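Local coordinates for protein pentalenene synthase (Streptomyces chartreusis NRRL 3882, PDB 6Q4S) that probably cyclises (2E,6E)-farnesyl diphosphate, with the help of magnesium, to the bicyclic sesquiterpenol 7-epi-alpha-eudesmol, releasing the diphosphate, at residues Ala144-Gly147 with Arg148-Ala152; Glu175-Arg178 with Arg179-Ile183; Gln279-Glu283 with Leu284-Glu288. All coordinates share one frame; numbering follows the deposited sequence.

Contact 1 (Ala144-Gly147 with Arg148-Ala152); sequences ASWG and RFLVA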
loop_
_atom_site.group_PDB
_atom_site.type_symbol
_atom_site.label_atom_id
_atom_site.label_comp_id
_atom_site.label_asym_id
_atom_site.label_seq_id
_atom_site.Cartn_x
_atom_site.Cartn_y
_atom_site.Cartn_z
ATOM N N ALA A 144 -2.079 2.525 -1.081
ATOM C CA ALA A 144 -1.174 2.301 -2.218
ATOM C C ALA A 144 -1.186 3.526 -3.138
ATOM O O ALA A 144 -0.165 3.906 -3.603
ATOM C CB ALA A 144 -1.594 1.052 -2.966
ATOM N N SER A 145 -2.341 4.136 -3.410
ATOM C CA SER A 145 -2.392 5.333 -4.253
ATOM C C SER A 145 -1.471 6.471 -3.713
ATOM O O SER A 145 -0.636 7.039 -4.426
ATOM C CB SER A 145 -3.839 5.860 -4.389
ATOM O OG SER A 145 -4.705 5.004 -5.093
ATOM N N TRP A 146 -1.617 6.764 -2.431
ATOM C CA TRP A 146 -0.839 7.772 -1.710
ATOM C C TRP A 146 0.659 7.432 -1.729
ATOM O O TRP A 146 1.502 8.289 -1.963
ATOM C CB TRP A 146 -1.319 7.774 -0.267
ATOM C CG TRP A 146 -0.621 8.678 0.730
ATOM C CD1 TRP A 146 0.094 8.255 1.821
ATOM C CD2 TRP A 146 -0.669 10.101 0.839
ATOM N NE1 TRP A 146 0.527 9.305 2.533
ATOM C CE2 TRP A 146 0.092 10.453 1.973
ATOM C CE3 TRP A 146 -1.226 11.130 0.060
ATOM C CZ2 TRP A 146 0.288 11.773 2.384
ATOM C CZ3 TRP A 146 -1.062 12.452 0.496
ATOM C CH2 TRP A 146 -0.273 12.750 1.624
ATOM N N GLY A 147 0.947 6.169 -1.448
ATOM C CA GLY A 147 2.321 5.666 -1.529
ATOM C C GLY A 147 2.972 5.805 -2.888
ATOM O O GLY A 147 4.122 6.271 -2.982
ATOM N N ARG A 148 2.253 5.434 -3.938
ATOM C CA ARG A 148 2.799 5.578 -5.318
ATOM C C ARG A 148 3.103 7.065 -5.619
ATOM O O ARG A 148 4.161 7.397 -6.140
ATOM C CB ARG A 148 1.829 5.025 -6.363
ATOM C CG ARG A 148 1.642 3.518 -6.330
ATOM C CD ARG A 148 0.755 3.022 -7.448
ATOM N NE ARG A 148 0.524 1.550 -7.213
ATOM C CZ ARG A 148 -0.567 1.016 -6.729
ATOM N NH1 ARG A 148 -1.648 1.789 -6.532
ATOM N NH2 ARG A 148 -0.589 -0.293 -6.459
ATOM N N PHE A 149 2.210 7.956 -5.176
ATOM C CA PHE A 149 2.375 9.373 -5.296
ATOM C C PHE A 149 3.643 9.849 -4.613
ATOM O O PHE A 149 4.442 10.642 -5.170
ATOM C CB PHE A 149 1.120 10.141 -4.758
ATOM C CG PHE A 149 1.402 11.548 -4.406
ATOM C CD1 PHE A 149 1.731 12.454 -5.401
ATOM C CD2 PHE A 149 1.413 11.976 -3.078
ATOM C CE1 PHE A 149 1.959 13.790 -5.094
ATOM C CE2 PHE A 149 1.703 13.290 -2.754
ATOM C CZ PHE A 149 1.976 14.208 -3.804
ATOM N N LEU A 150 3.833 9.426 -3.381
ATOM C CA LEU A 150 4.938 9.940 -2.652
ATOM C C LEU A 150 6.308 9.415 -3.150
ATOM O O LEU A 150 7.290 10.160 -3.092
ATOM C CB LEU A 150 4.789 9.685 -1.183
ATOM C CG LEU A 150 3.794 10.636 -0.439
ATOM C CD1 LEU A 150 3.543 10.081 0.938
ATOM C CD2 LEU A 150 4.343 12.065 -0.310
ATOM N N VAL A 151 6.338 8.159 -3.599
ATOM C CA VAL A 151 7.526 7.608 -4.214
ATOM C C VAL A 151 7.925 8.449 -5.451
ATOM O O VAL A 151 9.086 8.850 -5.600
ATOM C CB VAL A 151 7.338 6.145 -4.606
ATOM C CG1 VAL A 151 8.540 5.667 -5.474
ATOM C CG2 VAL A 151 7.216 5.246 -3.340
ATOM N N ALA A 152 6.945 8.705 -6.305
ATOM C CA ALA A 152 7.117 9.488 -7.484
ATOM C C ALA A 152 7.565 10.903 -7.118
ATOM O O ALA A 152 8.438 11.463 -7.806
ATOM C CB ALA A 152 5.861 9.504 -8.275
HETATM O O HOH W 1 -4.463 2.070 -5.540
#
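Arg-148 and Ser-145 are joined through one water, which gives a hydrogen to Ser-145 OG at 3.0 Å. The same water accepts one from Arg-148 NH1, also at 3.0 Å, lying at the edge of the guanidinium and in its plane. Ser-145 OG also lies in hydrogen-bonding contact with Asp-188 OD2 and Arg-141 O, two acceptors that its single hydrogen must share; Arg-148 NH2 is hydrogen-bonded to Thr-140 OG1 of the second subunit. Extended from CG to NE, the arginine chain runs back beside the helix until one guanidinium face lies over Ala-144, with NH1 3.6 Å from Ala-144 CB. With an alanine here in place of Arg-148, that water would probably lose the N-H it accepts from, Thr-140 of the second subunit this partner, and the Ala-144 methyl one of its covers. Beneath this, the main chain satisfies itself by successive i to i+4 bonds, from Arg-148 N to Ala-144 O (2.9 Å) through to Val-151 N on Gly-147 O (3.0 Å). Round the helix from the arginine sits Trp-146. Its CG is anti to the backbone N (chi1 176°), which swings the indole along the helix to Leu-150, and Leu-150 CD1 makes a CH-pi contact over the five-membered ring, 3.8 Å from the centroid. The buried indole NE1 is satisfied by Leu-101 O. Phe-149 meets the six-membered ring obliquely, the planes 41° apart, and Trp-72, Trp-123, Phe-142 and His-185 add further rings around the indole. Helix 136-161 thus presents an aromatic flank to the interior and a mixed one, with Ala-144, Arg-148 and Val-151, to the second subunit, as suits a core helix of the all-helical class I terpene synthase fold.

Contact 2 (Glu175-Arg178 with Arg179-Ile183); sequences EFRR and RTVGI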
loop_
_atom_site.group_PDB
_atom_site.type_symbol
_atom_site.label_atom_id
_atom_site.label_comp_id
_atom_site.label_asym_id
_atom_site.label_seq_id
_atom_site.Cartn_x
_atom_site.Cartn_y
_atom_site.Cartn_z
ATOM N N GLU A 175 4.257 9.596 -18.841
ATOM C CA GLU A 175 4.150 8.482 -17.858
ATOM C C GLU A 175 4.456 8.940 -16.455
ATOM O O GLU A 175 3.711 8.630 -15.543
ATOM C CB GLU A 175 5.111 7.328 -18.178
ATOM C CG GLU A 175 4.856 6.062 -17.361
ATOM C CD GLU A 175 5.682 4.848 -17.826
ATOM O OE1 GLU A 175 6.387 4.275 -16.952
ATOM O OE2 GLU A 175 5.624 4.486 -19.041
ATOM N N PHE A 176 5.569 9.642 -16.291
ATOM C CA PHE A 176 5.978 10.162 -14.990
ATOM C C PHE A 176 4.952 11.179 -14.336
ATOM O O PHE A 176 4.721 11.172 -13.083
ATOM C CB PHE A 176 7.304 10.848 -15.119
ATOM C CG PHE A 176 7.952 11.213 -13.828
ATOM C CD1 PHE A 176 8.261 10.265 -12.889
ATOM C CD2 PHE A 176 8.311 12.522 -13.555
ATOM C CE1 PHE A 176 8.893 10.618 -11.688
ATOM C CE2 PHE A 176 8.965 12.874 -12.380
ATOM C CZ PHE A 176 9.241 11.925 -11.427
ATOM N N ARG A 177 4.353 11.990 -15.179
ATOM C CA ARG A 177 3.517 13.105 -14.705
ATOM C C ARG A 177 2.206 12.506 -14.191
ATOM O O ARG A 177 1.629 13.064 -13.260
ATOM C CB ARG A 177 3.204 14.102 -15.786
ATOM C CG ARG A 177 2.343 15.294 -15.359
ATOM C CD ARG A 177 3.109 16.073 -14.344
ATOM N NE ARG A 177 2.418 17.277 -14.020
ATOM C CZ ARG A 177 2.078 17.644 -12.797
ATOM N NH1 ARG A 177 2.336 16.864 -11.718
ATOM N NH2 ARG A 177 1.408 18.780 -12.674
ATOM N N ARG A 178 1.766 11.423 -14.817
ATOM C CA ARG A 178 0.635 10.641 -14.296
ATOM C C ARG A 178 0.854 10.190 -12.856
ATOM O O ARG A 178 -0.087 10.160 -12.042
ATOM C CB ARG A 178 0.339 9.454 -15.175
ATOM C CG ARG A 178 -0.912 8.669 -14.742
ATOM C CD ARG A 178 -1.107 7.419 -15.565
ATOM N NE ARG A 178 -1.488 7.751 -16.963
ATOM C CZ ARG A 178 -1.593 6.858 -17.954
ATOM N NH1 ARG A 178 -1.339 5.583 -17.740
ATOM N NH2 ARG A 178 -1.980 7.231 -19.166
ATOM N N ARG A 179 2.092 9.870 -12.542
ATOM C CA ARG A 179 2.436 9.439 -11.197
ATOM C C ARG A 179 2.550 10.611 -10.210
ATOM O O ARG A 179 2.075 10.515 -9.105
ATOM C CB ARG A 179 3.710 8.617 -11.191
ATOM C CG ARG A 179 3.707 7.394 -12.160
ATOM C CD ARG A 179 5.104 6.792 -12.305
ATOM N NE ARG A 179 5.723 6.440 -11.027
ATOM C CZ ARG A 179 7.016 6.492 -10.763
ATOM N NH1 ARG A 179 7.890 6.923 -11.680
ATOM N NH2 ARG A 179 7.464 6.228 -9.544
ATOM N N THR A 180 3.234 11.679 -10.591
ATOM C CA THR A 180 3.548 12.772 -9.694
ATOM C C THR A 180 2.311 13.644 -9.401
ATOM O O THR A 180 2.313 14.391 -8.427
ATOM C CB THR A 180 4.683 13.706 -10.243
ATOM O OG1 THR A 180 4.297 14.273 -11.492
ATOM C CG2 THR A 180 6.012 12.913 -10.445
ATOM N N VAL A 181 1.316 13.615 -10.267
ATOM C CA VAL A 181 0.187 14.546 -10.075
ATOM C C VAL A 181 -0.711 14.133 -8.876
ATOM O O VAL A 181 -1.345 14.985 -8.300
ATOM C CB VAL A 181 -0.634 14.718 -11.343
ATOM C CG1 VAL A 181 -1.462 13.507 -11.654
ATOM C CG2 VAL A 181 -1.548 15.934 -11.265
ATOM N N GLY A 182 -0.726 12.855 -8.504
ATOM C CA GLY A 182 -1.310 12.478 -7.185
ATOM C C GLY A 182 -2.857 12.500 -7.150
ATOM O O GLY A 182 -3.507 12.773 -6.098
ATOM N N ILE A 183 -3.449 12.161 -8.272
ATOM C CA ILE A 183 -4.867 12.284 -8.438
ATOM C C ILE A 183 -5.587 10.979 -8.089
ATOM O O ILE A 183 -6.778 10.983 -7.800
ATOM C CB ILE A 183 -5.164 12.703 -9.897
ATOM C CG1 ILE A 183 -4.925 14.198 -10.054
ATOM C CG2 ILE A 183 -6.570 12.393 -10.313
ATOM C CD1 ILE A 183 -5.725 15.100 -9.099
HETATM O O HOH W 2 -1.958 9.993 -9.924
#
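Arg-177 sends CG out anti to the backbone N (chi1 -180°) and then folds at chi2 (63°), which carries its guanidinium forward to Thr-180. There NH1 bonds Thr-180 OG1 at 3.3 Å, with the hydroxyl at the guanidinium edge and in its plane. This is the C-terminal end of helix 170-180, consistent with the helix break of class I terpene synthases, where an arginine senses the substrate diphosphate; Arg-177 is a probable substrate-binding residue. Its NE forms a salt bridge with Asp-224 on helix 206-228, and Val-181 CB lies over one guanidinium face, 3.7 Å from NH1. The threonine rotamer (chi1 60°) turns OG1 to the arginine and CG2 the other way, over the face of the Phe-176 ring, 3.6 Å from its centroid in a CH-pi contact. Arg-179 NH1 reaches the edge of that same ring, 3.6 Å from Phe-176 CD1, while forming a salt bridge with Glu-155. Thr-180 N bonds Phe-176 O and Val-181 N bonds Arg-177 O as the helix runs out. Gly-182 then turns to positive phi, and a water spans the break, donating to Arg-178 O at 2.8 Å and accepting from Ile-183 N at 3.1 Å.

Contact 3 (Gln279-Glu283 with Leu284-Glu288); sequences QMCDE and LRLDE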
loop_
_atom_site.group_PDB
_atom_site.type_symbol
_atom_site.label_atom_id
_atom_site.label_comp_id
_atom_site.label_asym_id
_atom_site.label_seq_id
_atom_site.Cartn_x
_atom_site.Cartn_y
_atom_site.Cartn_z
ATOM N N GLN A 279 -22.781 0.299 -19.480
ATOM C CA GLN A 279 -22.455 -1.047 -19.991
ATOM C C GLN A 279 -21.538 -1.805 -19.007
ATOM O O GLN A 279 -21.617 -3.026 -18.903
ATOM C CB GLN A 279 -21.841 -0.975 -21.405
ATOM C CG GLN A 279 -21.064 -2.199 -21.897
ATOM C CD GLN A 279 -20.367 -1.928 -23.227
ATOM O OE1 GLN A 279 -21.017 -1.859 -24.269
ATOM N NE2 GLN A 279 -19.036 -1.770 -23.198
ATOM N N MET A 280 -20.620 -1.091 -18.344
ATOM C CA MET A 280 -19.724 -1.733 -17.385
ATOM C C MET A 280 -20.571 -2.334 -16.245
ATOM O O MET A 280 -20.359 -3.475 -15.853
ATOM C CB MET A 280 -18.676 -0.736 -16.824
ATOM C CG MET A 280 -17.922 -1.234 -15.576
ATOM S SD MET A 280 -16.872 0.057 -14.888
ATOM C CE MET A 280 -18.057 0.906 -13.891
ATOM N N CYS A 281 -21.522 -1.548 -15.744
ATOM C CA CYS A 281 -22.382 -1.982 -14.674
ATOM C C CYS A 281 -23.208 -3.187 -15.067
ATOM O O CYS A 281 -23.397 -4.074 -14.244
ATOM C CB CYS A 281 -23.284 -0.857 -14.210
ATOM S SG CYS A 281 -22.429 0.520 -13.411
ATOM N N ASP A 282 -23.675 -3.218 -16.318
ATOM C CA ASP A 282 -24.377 -4.395 -16.895
ATOM C C ASP A 282 -23.470 -5.633 -16.954
ATOM O O ASP A 282 -23.850 -6.704 -16.519
ATOM C CB ASP A 282 -24.913 -4.097 -18.327
ATOM C CG ASP A 282 -25.969 -2.980 -18.372
ATOM O OD1 ASP A 282 -26.544 -2.596 -17.336
ATOM O OD2 ASP A 282 -26.244 -2.454 -19.460
ATOM N N GLU A 283 -22.283 -5.496 -17.515
ATOM C CA GLU A 283 -21.310 -6.616 -17.604
ATOM C C GLU A 283 -20.908 -7.188 -16.218
ATOM O O GLU A 283 -20.697 -8.391 -16.071
ATOM C CB GLU A 283 -20.109 -6.089 -18.383
ATOM C CG GLU A 283 -18.794 -6.864 -18.486
ATOM C CD GLU A 283 -17.730 -6.012 -19.230
ATOM O OE1 GLU A 283 -18.064 -4.901 -19.745
ATOM O OE2 GLU A 283 -16.551 -6.434 -19.305
ATOM N N LEU A 284 -20.829 -6.307 -15.217
ATOM C CA LEU A 284 -20.628 -6.689 -13.806
ATOM C C LEU A 284 -21.887 -7.189 -13.091
ATOM O O LEU A 284 -21.759 -7.732 -12.013
ATOM C CB LEU A 284 -20.058 -5.486 -13.007
ATOM C CG LEU A 284 -18.630 -5.097 -13.421
ATOM C CD1 LEU A 284 -18.212 -3.789 -12.794
ATOM C CD2 LEU A 284 -17.665 -6.243 -13.137
ATOM N N ARG A 285 -23.078 -6.984 -13.666
ATOM C CA ARG A 285 -24.380 -7.383 -13.060
ATOM C C ARG A 285 -24.680 -6.631 -11.766
ATOM O O ARG A 285 -25.177 -7.192 -10.789
ATOM C CB ARG A 285 -24.480 -8.891 -12.803
ATOM C CG ARG A 285 -24.057 -9.768 -13.951
ATOM C CD ARG A 285 -24.228 -11.223 -13.547
ATOM N NE ARG A 285 -22.997 -12.013 -13.701
ATOM C CZ ARG A 285 -21.970 -12.053 -12.836
ATOM N NH1 ARG A 285 -21.949 -11.324 -11.722
ATOM N NH2 ARG A 285 -20.930 -12.832 -13.103
ATOM N N LEU A 286 -24.384 -5.353 -11.739
ATOM C CA LEU A 286 -24.610 -4.614 -10.514
ATOM C C LEU A 286 -26.104 -4.339 -10.331
ATOM O O LEU A 286 -26.793 -4.057 -11.291
ATOM C CB LEU A 286 -23.806 -3.298 -10.487
ATOM C CG LEU A 286 -22.309 -3.373 -10.768
ATOM C CD1 LEU A 286 -21.753 -1.977 -10.586
ATOM C CD2 LEU A 286 -21.602 -4.386 -9.874
ATOM N N ASP A 287 -26.578 -4.433 -9.099
ATOM C CA ASP A 287 -27.902 -3.937 -8.745
ATOM C C ASP A 287 -27.935 -2.417 -8.735
ATOM O O ASP A 287 -26.904 -1.780 -8.950
ATOM C CB ASP A 287 -28.397 -4.554 -7.417
ATOM C CG ASP A 287 -27.675 -4.036 -6.183
ATOM O OD1 ASP A 287 -27.360 -2.822 -6.024
ATOM O OD2 ASP A 287 -27.459 -4.893 -5.308
ATOM N N GLU A 288 -29.098 -1.846 -8.424
ATOM C CA GLU A 288 -29.323 -0.408 -8.577
ATOM C C GLU A 288 -28.570 0.458 -7.530
ATOM O O GLU A 288 -28.109 1.554 -7.852
ATOM C CB GLU A 288 -30.846 -0.112 -8.668
ATOM C CG GLU A 288 -31.450 0.897 -7.686
ATOM C CD GLU A 288 -32.975 0.744 -7.552
ATOM O OE1 GLU A 288 -33.516 1.054 -6.462
ATOM O OE2 GLU A 288 -33.645 0.288 -8.521
#
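Leu-284 N gives its hydrogen to Met-280 O at 2.9 Å, an i to i+4 bond in the final turn of helix 252-284, which closes in a Schellman motif. Arg-285 is the residue that breaks away, with a positive phi of 64° that turns the chain across the helix end. Two bonds define the cap. Leu-286 N reaches back to Cys-281 O at 3.0 Å, almost straight at hydrogen (175°), while Arg-285 N meets Asp-282 O at 3.0 Å from well above the carbonyl plane, off its lone pairs. The turn also brings Leu-286 beside Cys-281, the apolar pairing that commonly goes with this cap: CD1 of Leu-286 rests 3.8 Å from SG of Cys-281. One turn on from Met-280, Leu-284 has CG anti to the carbonyl carbon (chi1 -67°), which lays the branch back along the helix so that its CD1 comes 3.8 Å from Met-280 CG. Met-280, Cys-281 and Leu-286 all pack on Val-294 of helix 288-313, closing the hairpin between the two long helices. Arg-291 of that helix ties the corner from the polar side, with NH2 in a salt bridge to Asp-282 OD1 and NE on Leu-286 O. The next helix opens at once: Asp-287 is its N-cap, OD1 accepting from Glu-290 N, while the other oxygen, OD2, makes a salt bridge with Arg-285 NH2 of the second subunit.

In the fold
Contacts 1 and 2 sit on consecutive helices, 136-161 and 170-180, near the centre of the chain, and touch directly: Phe-149 CE1 lies 3.4 Å from Thr-180 O. Contact 3 is remote, its centre about 30 Å from the centres of both, at the outer corner between helices 252-284 and 288-313. Contact 1, the most buried, is mid-helix and dominated by aromatic packing; contact 2 is a helix ending rich in arginines, probably serving substrate binding; contact 3, another helix ending, relies on backbone capping and apolar side-chain packing, away from the annotated sites. Arginines of contacts 1 and 3 make polar bonds to the second subunit, whereas Arg-179 of contact 2 packs against it.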